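Local atomic coordinates of malate dehydrogenase (Porphyromonas gingivalis, PDB entry 3FI9), a protein that probably catalyses the NAD-dependent interconversion of malate and oxaloacetate. Residues 13-21 with 41-50; 74-85 with 115-126. All blocks are in the same frame, centred on the assembly; numbering follows the deposited sequence.

Interaction 1 (13-21 with 41-50)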
loop_
_atom_site.group_PDB
_atom_site.type_symbol
_atom_site.label_atom_id
_atom_site.label_comp_id
_atom_site.label_asym_id
_atom_site.label_seq_id
_atom_site.Cartn_x
_atom_site.Cartn_y
_atom_site.Cartn_z
ATOM N N ILE A 13 9.961 11.284 3.249
ATOM C CA ILE A 13 8.531 11.346 3.580
ATOM C C ILE A 13 8.394 11.955 4.930
ATOM O O ILE A 13 8.927 11.415 5.886
ATOM C CB ILE A 13 7.913 9.939 3.640
ATOM C CG1 ILE A 13 8.051 9.232 2.299
ATOM C CG2 ILE A 13 6.397 10.006 4.063
ATOM C CD1 ILE A 13 7.698 10.029 1.109
ATOM N N VAL A 14 7.690 13.085 5.033
ATOM C CA VAL A 14 7.415 13.653 6.337
ATOM C C VAL A 14 6.031 13.201 6.809
ATOM O O VAL A 14 5.094 13.227 6.041
ATOM C CB VAL A 14 7.514 15.213 6.296
ATOM C CG1 VAL A 14 7.057 15.814 7.603
ATOM C CG2 VAL A 14 8.920 15.623 6.030
ATOM N N GLY A 15 5.913 12.757 8.055
ATOM C CA GLY A 15 4.635 12.271 8.539
ATOM C C GLY A 15 4.518 10.780 8.316
ATOM O O GLY A 15 3.421 10.261 8.201
ATOM N N ALA A 16 5.666 10.108 8.241
ATOM C CA ALA A 16 5.744 8.686 7.850
ATOM C C ALA A 16 5.158 7.683 8.862
ATOM O O ALA A 16 4.902 6.527 8.507
ATOM C CB ALA A 16 7.233 8.311 7.554
ATOM N N ALA A 17 4.953 8.102 10.120
ATOM C CA ALA A 17 4.448 7.152 11.117
ATOM C C ALA A 17 2.954 6.886 10.976
ATOM O O ALA A 17 2.459 5.878 11.465
ATOM C CB ALA A 17 4.774 7.608 12.558
ATOM N N GLY A 18 2.247 7.820 10.336
ATOM C CA GLY A 18 0.813 7.716 10.112
ATOM C C GLY A 18 0.333 6.734 9.041
ATOM O O GLY A 18 1.126 6.123 8.296
ATOM N N MET A 19 -0.984 6.571 8.988
ATOM C CA MET A 19 -1.614 5.683 8.032
ATOM C C MET A 19 -1.343 6.128 6.600
ATOM O O MET A 19 -0.979 5.314 5.735
ATOM C CB MET A 19 -3.116 5.566 8.339
ATOM C CG MET A 19 -3.403 4.812 9.697
ATOM S SD MET A 19 -2.849 3.075 9.691
ATOM C CE MET A 19 -3.718 2.468 8.282
ATOM N N ILE A 20 -1.474 7.422 6.339
ATOM C CA ILE A 20 -1.034 7.935 5.042
ATOM C C ILE A 20 0.498 7.805 4.744
ATOM O O ILE A 20 0.915 7.266 3.688
ATOM C CB ILE A 20 -1.440 9.400 4.868
ATOM C CG1 ILE A 20 -2.964 9.545 4.881
ATOM C CG2 ILE A 20 -0.865 9.919 3.572
ATOM C CD1 ILE A 20 -3.406 11.004 4.914
ATOM N N GLY A 21 1.326 8.326 5.645
ATOM C CA GLY A 21 2.799 8.291 5.411
ATOM C C GLY A 21 3.345 6.871 5.292
ATOM O O GLY A 21 4.268 6.601 4.510
ATOM N N ASP A 41 9.308 11.255 11.254
ATOM C CA ASP A 41 8.145 11.584 12.040
ATOM C C ASP A 41 8.648 11.919 13.429
ATOM O O ASP A 41 9.553 11.228 13.954
ATOM C CB ASP A 41 7.184 10.383 12.124
ATOM C CG ASP A 41 5.746 10.784 12.376
ATOM O OD1 ASP A 41 5.465 11.144 13.533
ATOM O OD2 ASP A 41 4.866 10.703 11.444
ATOM N N PRO A 42 8.042 12.944 14.060
ATOM C CA PRO A 42 8.310 13.198 15.519
ATOM C C PRO A 42 7.927 12.023 16.395
ATOM O O PRO A 42 8.443 11.900 17.503
ATOM C CB PRO A 42 7.400 14.397 15.857
ATOM C CG PRO A 42 6.353 14.407 14.773
ATOM C CD PRO A 42 7.090 13.924 13.505
ATOM N N PHE A 43 7.015 11.164 15.942
ATOM C CA PHE A 43 6.542 10.068 16.801
ATOM C C PHE A 43 7.457 8.863 16.630
ATOM O O PHE A 43 7.212 8.010 15.778
ATOM C CB PHE A 43 5.075 9.743 16.491
ATOM C CG PHE A 43 4.480 8.666 17.347
ATOM C CD1 PHE A 43 4.816 8.558 18.695
ATOM C CD2 PHE A 43 3.567 7.776 16.813
ATOM C CE1 PHE A 43 4.260 7.560 19.486
ATOM C CE2 PHE A 43 3.007 6.770 17.590
ATOM C CZ PHE A 43 3.354 6.664 18.924
ATOM N N ALA A 44 8.516 8.788 17.436
ATOM C CA ALA A 44 9.600 7.840 17.160
ATOM C C ALA A 44 9.150 6.373 17.252
ATOM O O ALA A 44 9.610 5.523 16.498
ATOM C CB ALA A 44 10.816 8.099 18.098
ATOM N N VAL A 45 8.253 6.059 18.167
ATOM C CA VAL A 45 7.890 4.663 18.323
ATOM C C VAL A 45 7.028 4.180 17.143
ATOM O O VAL A 45 7.282 3.122 16.577
ATOM C CB VAL A 45 7.231 4.393 19.697
ATOM C CG1 VAL A 45 6.594 3.000 19.709
ATOM C CG2 VAL A 45 8.290 4.503 20.745
ATOM N N GLY A 46 6.058 4.992 16.744
ATOM C CA GLY A 46 5.216 4.658 15.639
ATOM C C GLY A 46 6.058 4.568 14.401
ATOM O O GLY A 46 5.837 3.667 13.614
ATOM N N LEU A 47 7.042 5.472 14.258
ATOM C CA LEU A 47 7.935 5.505 13.098
ATOM C C LEU A 47 8.706 4.208 12.996
ATOM O O LEU A 47 8.853 3.640 11.918
ATOM C CB LEU A 47 8.963 6.651 13.188
ATOM C CG LEU A 47 9.959 6.911 12.027
ATOM C CD1 LEU A 47 9.269 7.056 10.638
ATOM C CD2 LEU A 47 10.785 8.136 12.315
ATOM N N GLU A 48 9.241 3.764 14.129
ATOM C CA GLU A 48 10.020 2.538 14.110
ATOM C C GLU A 48 9.188 1.342 13.638
ATOM O O GLU A 48 9.721 0.462 12.962
ATOM C CB GLU A 48 10.617 2.222 15.490
ATOM C CG GLU A 48 11.508 1.007 15.450
ATOM C CD GLU A 48 12.127 0.683 16.817
ATOM O OE1 GLU A 48 12.011 1.515 17.745
ATOM O OE2 GLU A 48 12.767 -0.383 16.932
ATOM N N GLY A 49 7.908 1.298 14.007
ATOM C CA GLY A 49 7.074 0.159 13.632
ATOM C C GLY A 49 6.848 0.182 12.132
ATOM O O GLY A 49 6.753 -0.878 11.487
ATOM N N VAL A 50 6.720 1.394 11.592
ATOM C CA VAL A 50 6.546 1.544 10.157
ATOM C C VAL A 50 7.787 1.050 9.430
ATOM O O VAL A 50 7.649 0.295 8.485
ATOM C CB VAL A 50 6.221 2.958 9.733
ATOM C CG1 VAL A 50 6.140 3.035 8.229
ATOM C CG2 VAL A 50 4.897 3.427 10.390
HETATM O O HOH W 1 2.979 3.467 13.331
#
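The turn Gly15-Gly18, a type I beta turn between strand 10-14 and helix 19-30, is met by the start of helix 44-57, with the CA atoms of Ala17 and Leu47 only 4.3 Å apart. This is the dinucleotide-binding corner of a Rossmann fold: a glycine-rich loop after the first strand and an acidic residue just after the second strand, all predicted to bind NAD(+). The Asp41 carboxylate joins the two. Its chi1 of -155° carries CG away from the backbone N and over the turn, where Ala17 N donates to Asp41 OD2 at 2.9 Å. The donor comes from above the carboxylate, 47° out of its plane, while Asp41 OD1 takes Phe43 N on its anti lone pair and closes an Asx turn. With one backbone N-H on each oxygen, the carboxylate is fixed in rotation. The methyl of Ala17 lies against this carboxylate, CB to Asp41 CG 3.3 Å, and near Leu47 N; its apolar contacts are Leu47 CB, 4.3 Å from Ala17 CB, and more loosely Phe43 CD2. Within 41-50, Gly46 N lies over one face of the Phe43 ring, toward its rim. Deeper in, Leu47 CD1 reaches Ala16 CB at 3.9 Å, and Val50 CG2 packs against the carbonyl oxygens of Ala16 and Ala17. A water bridges the two backbones, donating to Ala17 O at 3.1 Å and to Gly46 O at 2.9 Å. Positive phi at Gly15 (92°) suits a residue without a side chain. On the subunit interface, Val50 packs on Arg232 of the second subunit and Met19 on its counterpart there. Strand 37-40 flanks the contact, its Leu39 touching both Ala16 and Leu47, and Tyr40 bonds through its backbone to Ile13 and Gly15.

Interaction 2 (74-85 with 115-126)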
loop_
_atom_site.group_PDB
_atom_site.type_symbol
_atom_site.label_atom_id
_atom_site.label_comp_id
_atom_site.label_asym_id
_atom_site.label_seq_id
_atom_site.Cartn_x
_atom_site.Cartn_y
_atom_site.Cartn_z
ATOM N N LEU A 74 16.154 15.918 6.385
ATOM C CA LEU A 74 16.233 16.806 5.206
ATOM C C LEU A 74 17.630 16.924 4.590
ATOM O O LEU A 74 17.793 17.320 3.435
ATOM C CB LEU A 74 15.634 18.176 5.540
ATOM C CG LEU A 74 14.130 18.161 5.846
ATOM C CD1 LEU A 74 13.593 19.562 5.925
ATOM C CD2 LEU A 74 13.399 17.378 4.770
ATOM N N THR A 75 18.669 16.573 5.333
ATOM C CA THR A 75 20.029 16.607 4.733
ATOM C C THR A 75 20.169 15.707 3.507
ATOM O O THR A 75 19.892 14.514 3.584
ATOM C CB THR A 75 21.122 16.289 5.807
ATOM O OG1 THR A 75 20.998 17.247 6.876
ATOM C CG2 THR A 75 22.509 16.382 5.206
ATOM N N ASP A 76 20.593 16.283 2.377
ATOM C CA ASP A 76 20.699 15.581 1.084
ATOM C C ASP A 76 19.321 15.324 0.443
ATOM O O ASP A 76 19.250 14.797 -0.672
ATOM C CB ASP A 76 21.453 14.246 1.207
ATOM C CG ASP A 76 22.870 14.401 1.752
ATOM O OD1 ASP A 76 23.613 15.282 1.268
ATOM O OD2 ASP A 76 23.251 13.606 2.642
ATOM N N ALA A 77 18.230 15.709 1.104
ATOM C CA ALA A 77 16.884 15.493 0.515
ATOM C C ALA A 77 16.791 16.253 -0.793
ATOM O O ALA A 77 17.090 17.441 -0.822
ATOM C CB ALA A 77 15.782 15.980 1.490
ATOM N N LYS A 78 16.388 15.595 -1.873
ATOM C CA LYS A 78 16.057 16.293 -3.101
ATOM C C LYS A 78 14.563 16.295 -3.440
ATOM O O LYS A 78 14.124 17.073 -4.282
ATOM C CB LYS A 78 16.767 15.669 -4.283
ATOM C CG LYS A 78 18.326 15.887 -4.255
ATOM C CD LYS A 78 18.702 17.352 -4.022
ATOM C CE LYS A 78 20.166 17.591 -4.430
ATOM N NZ LYS A 78 21.021 17.179 -3.324
ATOM N N TYR A 79 13.830 15.370 -2.852
ATOM C CA TYR A 79 12.352 15.308 -2.997
ATOM C C TYR A 79 11.777 15.122 -1.635
ATOM O O TYR A 79 12.330 14.400 -0.806
ATOM C CB TYR A 79 11.926 14.157 -3.915
ATOM C CG TYR A 79 12.588 14.299 -5.247
ATOM C CD1 TYR A 79 12.005 15.042 -6.255
ATOM C CD2 TYR A 79 13.879 13.768 -5.472
ATOM C CE1 TYR A 79 12.655 15.204 -7.515
ATOM C CE2 TYR A 79 14.512 13.940 -6.676
ATOM C CZ TYR A 79 13.892 14.637 -7.699
ATOM O OH TYR A 79 14.537 14.810 -8.900
ATOM N N ILE A 80 10.653 15.799 -1.383
ATOM C CA ILE A 80 10.010 15.716 -0.105
ATOM C C ILE A 80 8.521 15.608 -0.322
ATOM O O ILE A 80 7.953 16.364 -1.118
ATOM C CB ILE A 80 10.220 17.009 0.737
ATOM C CG1 ILE A 80 11.715 17.205 1.062
ATOM C CG2 ILE A 80 9.401 16.907 2.040
ATOM C CD1 ILE A 80 12.018 18.568 1.717
ATOM N N VAL A 81 7.883 14.701 0.400
ATOM C CA VAL A 81 6.426 14.641 0.406
ATOM C C VAL A 81 5.985 14.693 1.841
ATOM O O VAL A 81 6.360 13.837 2.610
ATOM C CB VAL A 81 5.914 13.316 -0.211
ATOM C CG1 VAL A 81 4.354 13.171 -0.045
ATOM C CG2 VAL A 81 6.350 13.239 -1.664
ATOM N N SER A 82 5.155 15.668 2.202
ATOM C CA SER A 82 4.666 15.745 3.601
ATOM C C SER A 82 3.194 15.558 3.843
ATOM O O SER A 82 2.376 16.299 3.274
ATOM C CB SER A 82 5.045 17.076 4.266
ATOM O OG SER A 82 4.515 17.116 5.595
ATOM N N SER A 83 2.861 14.597 4.711
ATOM C CA SER A 83 1.527 14.543 5.274
ATOM C C SER A 83 1.614 14.907 6.727
ATOM O O SER A 83 0.837 14.416 7.519
ATOM C CB SER A 83 0.887 13.156 5.176
ATOM O OG SER A 83 1.809 12.177 5.638
ATOM N N GLY A 84 2.584 15.733 7.094
ATOM C CA GLY A 84 2.780 16.003 8.524
ATOM C C GLY A 84 2.053 17.248 8.939
ATOM O O GLY A 84 2.679 18.263 9.171
ATOM N N GLY A 85 0.731 17.173 9.044
ATOM C CA GLY A 85 -0.060 18.311 9.524
ATOM C C GLY A 85 -0.086 18.477 11.056
ATOM O O GLY A 85 0.667 17.804 11.776
ATOM N N TYR A 115 18.248 23.309 5.621
ATOM C CA TYR A 115 18.867 21.989 5.444
ATOM C C TYR A 115 18.914 21.450 4.006
ATOM O O TYR A 115 19.756 20.612 3.679
ATOM C CB TYR A 115 18.147 20.986 6.374
ATOM C CG TYR A 115 18.147 21.386 7.827
ATOM C CD1 TYR A 115 19.323 21.783 8.468
ATOM C CD2 TYR A 115 16.960 21.383 8.571
ATOM C CE1 TYR A 115 19.315 22.162 9.835
ATOM C CE2 TYR A 115 16.934 21.737 9.919
ATOM C CZ TYR A 115 18.121 22.133 10.544
ATOM O OH TYR A 115 18.086 22.491 11.879
ATOM N N CYS A 116 18.028 21.923 3.128
ATOM C CA CYS A 116 18.058 21.451 1.752
ATOM C C CYS A 116 17.535 22.491 0.729
ATOM O O CYS A 116 16.645 22.214 -0.084
ATOM C CB CYS A 116 17.375 20.074 1.622
ATOM S SG CYS A 116 15.674 20.024 2.260
ATOM N N PRO A 117 18.115 23.707 0.766
ATOM C CA PRO A 117 17.683 24.783 -0.121
ATOM C C PRO A 117 17.810 24.361 -1.568
ATOM O O PRO A 117 17.128 24.941 -2.428
ATOM C CB PRO A 117 18.681 25.919 0.189
ATOM C CG PRO A 117 19.890 25.219 0.744
ATOM C CD PRO A 117 19.302 24.080 1.561
ATOM N N ASP A 118 18.640 23.345 -1.846
ATOM C CA ASP A 118 18.768 22.755 -3.207
ATOM C C ASP A 118 17.779 21.621 -3.552
ATOM O O ASP A 118 17.914 20.968 -4.599
ATOM C CB ASP A 118 20.191 22.210 -3.433
ATOM C CG ASP A 118 20.600 21.190 -2.350
ATOM O OD1 ASP A 118 20.058 21.257 -1.221
ATOM O OD2 ASP A 118 21.486 20.337 -2.602
ATOM N N CYS A 119 16.789 21.400 -2.689
ATOM C CA CYS A 119 15.684 20.451 -2.955
ATOM C C CYS A 119 15.113 20.693 -4.342
ATOM O O CYS A 119 15.025 21.842 -4.767
ATOM C CB CYS A 119 14.567 20.672 -1.901
ATOM S SG CYS A 119 13.439 19.222 -1.664
ATOM N N LYS A 120 14.707 19.640 -5.052
ATOM C CA LYS A 120 14.169 19.795 -6.395
ATOM C C LYS A 120 12.632 20.005 -6.368
ATOM O O LYS A 120 12.100 20.816 -7.101
ATOM C CB LYS A 120 14.529 18.584 -7.270
ATOM C CG LYS A 120 16.043 18.540 -7.727
ATOM C CD LYS A 120 16.407 17.155 -8.248
ATOM C CE LYS A 120 17.099 17.181 -9.584
ATOM N NZ LYS A 120 18.562 17.191 -9.441
ATOM N N HIS A 121 11.933 19.226 -5.562
ATOM C CA HIS A 121 10.462 19.330 -5.505
ATOM C C HIS A 121 9.874 18.967 -4.172
ATOM O O HIS A 121 10.345 18.051 -3.507
ATOM C CB HIS A 121 9.813 18.425 -6.579
ATOM C CG HIS A 121 8.438 18.867 -6.961
ATOM N ND1 HIS A 121 8.224 19.826 -7.926
ATOM C CD2 HIS A 121 7.210 18.518 -6.484
ATOM C CE1 HIS A 121 6.924 20.058 -8.027
ATOM N NE2 HIS A 121 6.288 19.293 -7.151
ATOM N N VAL A 122 8.781 19.636 -3.799
ATOM C CA VAL A 122 8.185 19.401 -2.520
ATOM C C VAL A 122 6.681 19.345 -2.741
ATOM O O VAL A 122 6.145 20.189 -3.453
ATOM C CB VAL A 122 8.446 20.594 -1.537
ATOM C CG1 VAL A 122 7.745 20.320 -0.213
ATOM C CG2 VAL A 122 9.930 20.778 -1.344
ATOM N N ILE A 123 6.045 18.358 -2.124
ATOM C CA ILE A 123 4.580 18.179 -2.181
ATOM C C ILE A 123 3.980 18.198 -0.792
ATOM O O ILE A 123 4.387 17.432 0.117
ATOM C CB ILE A 123 4.203 16.852 -2.920
ATOM C CG1 ILE A 123 4.929 16.782 -4.300
ATOM C CG2 ILE A 123 2.650 16.723 -2.998
ATOM C CD1 ILE A 123 4.630 15.494 -5.126
ATOM N N ILE A 124 2.971 19.061 -0.620
ATOM C CA ILE A 124 2.359 19.266 0.657
ATOM C C ILE A 124 0.937 18.701 0.560
ATOM O O ILE A 124 0.212 19.061 -0.376
ATOM C CB ILE A 124 2.287 20.765 0.941
ATOM C CG1 ILE A 124 3.696 21.416 0.943
ATOM C CG2 ILE A 124 1.544 20.993 2.262
ATOM C CD1 ILE A 124 4.606 20.822 2.009
ATOM N N ILE A 125 0.524 17.825 1.476
ATOM C CA ILE A 125 -0.815 17.252 1.300
ATOM C C ILE A 125 -1.776 17.513 2.460
ATOM O O ILE A 125 -2.985 17.276 2.335
ATOM C CB ILE A 125 -0.780 15.737 0.970
ATOM C CG1 ILE A 125 -0.697 14.888 2.242
ATOM C CG2 ILE A 125 0.305 15.448 -0.132
ATOM C CD1 ILE A 125 -1.302 13.495 2.040
ATOM N N PHE A 126 -1.258 18.065 3.542
ATOM C CA PHE A 126 -2.069 18.363 4.695
ATOM C C PHE A 126 -2.876 19.663 4.522
ATOM O O PHE A 126 -2.449 20.627 3.876
ATOM C CB PHE A 126 -1.270 18.292 6.010
ATOM C CG PHE A 126 -0.116 19.279 6.114
ATOM C CD1 PHE A 126 -0.307 20.545 6.667
ATOM C CD2 PHE A 126 1.155 18.917 5.724
ATOM C CE1 PHE A 126 0.774 21.433 6.807
ATOM C CE2 PHE A 126 2.242 19.802 5.853
ATOM C CZ PHE A 126 2.039 21.075 6.384
HETATM O O HOH W 2 20.949 19.020 1.919
HETATM O O HOH W 3 19.710 18.392 -0.470
#
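With chi1 of 62°, Phe126 holds its ring between its own backbone N and carbonyl carbon, against 82-85, while Ser82 OG, anti to its N, meets the ring edge at CE2. Strands 77-82 and 121-124 run parallel, 2° apart, as neighbours in the Rossmann sheet, joined by a crossover through helix 94-115. Their backbones alternate bonds: Ile80 N to His121 O, Ile123 N to Ile80 O, then Ser82 N to Ile123 O at 2.8 Å, almost straight at 172°, and Ile125 N to Ser82 O. At the entry end Lys78 O receives Lys120 N at 2.7 Å and, weakly, His121 N. The Lys78 chain, bent at chi2 and chi4, brings NZ to a salt bridge with Asp118 OD2, long at 3.3 Å, its hydrogen bond weak; a water joins Asp118 OD1 to Ala77 O. Tyr79 slants across Lys120, whose CD comes 3.1 Å from Tyr79 OH and whose NZ pairs with Glu9; Tyr79 CD1 meets His121 CB, the side chains at about a right angle, and His121 NE2 bonds Thr148. On the other face Ile80 CD1 sits by Cys116 SG and 3.7 Å from Cys119 SG. Ile125 and Phe126, predicted to bind NAD(+), follow the second strand. Ser82 OG also accepts Gly84 N in an ST turn, and a CH-pi contact sets Gly85 CA 3.9 Å from the centroid of the Phe126 ring, over its face.

Overall arrangement
Both contacts reach the parallel part of one mixed sheet: strand 10-14, which leads into the turn of interaction 1, lies beside strand 77-82 of interaction 2. Val14 joins them, its N near Val81 O and its O near Ser83 N, both at 2.9 Å and both probable hydrogen bonds. Interaction 1 is small and outlying, its centre about 19 Å from that of the chain, near the second subunit; one carboxylate and small side chains hold it. Interaction 2 buries about three times the surface, with 13 of 22 touching residues buried against 4 of 9; parallel-strand backbone bonds hold it, aliphatic, aromatic and lysine side chains packed along them. Each includes residues of the predicted NAD(+) site.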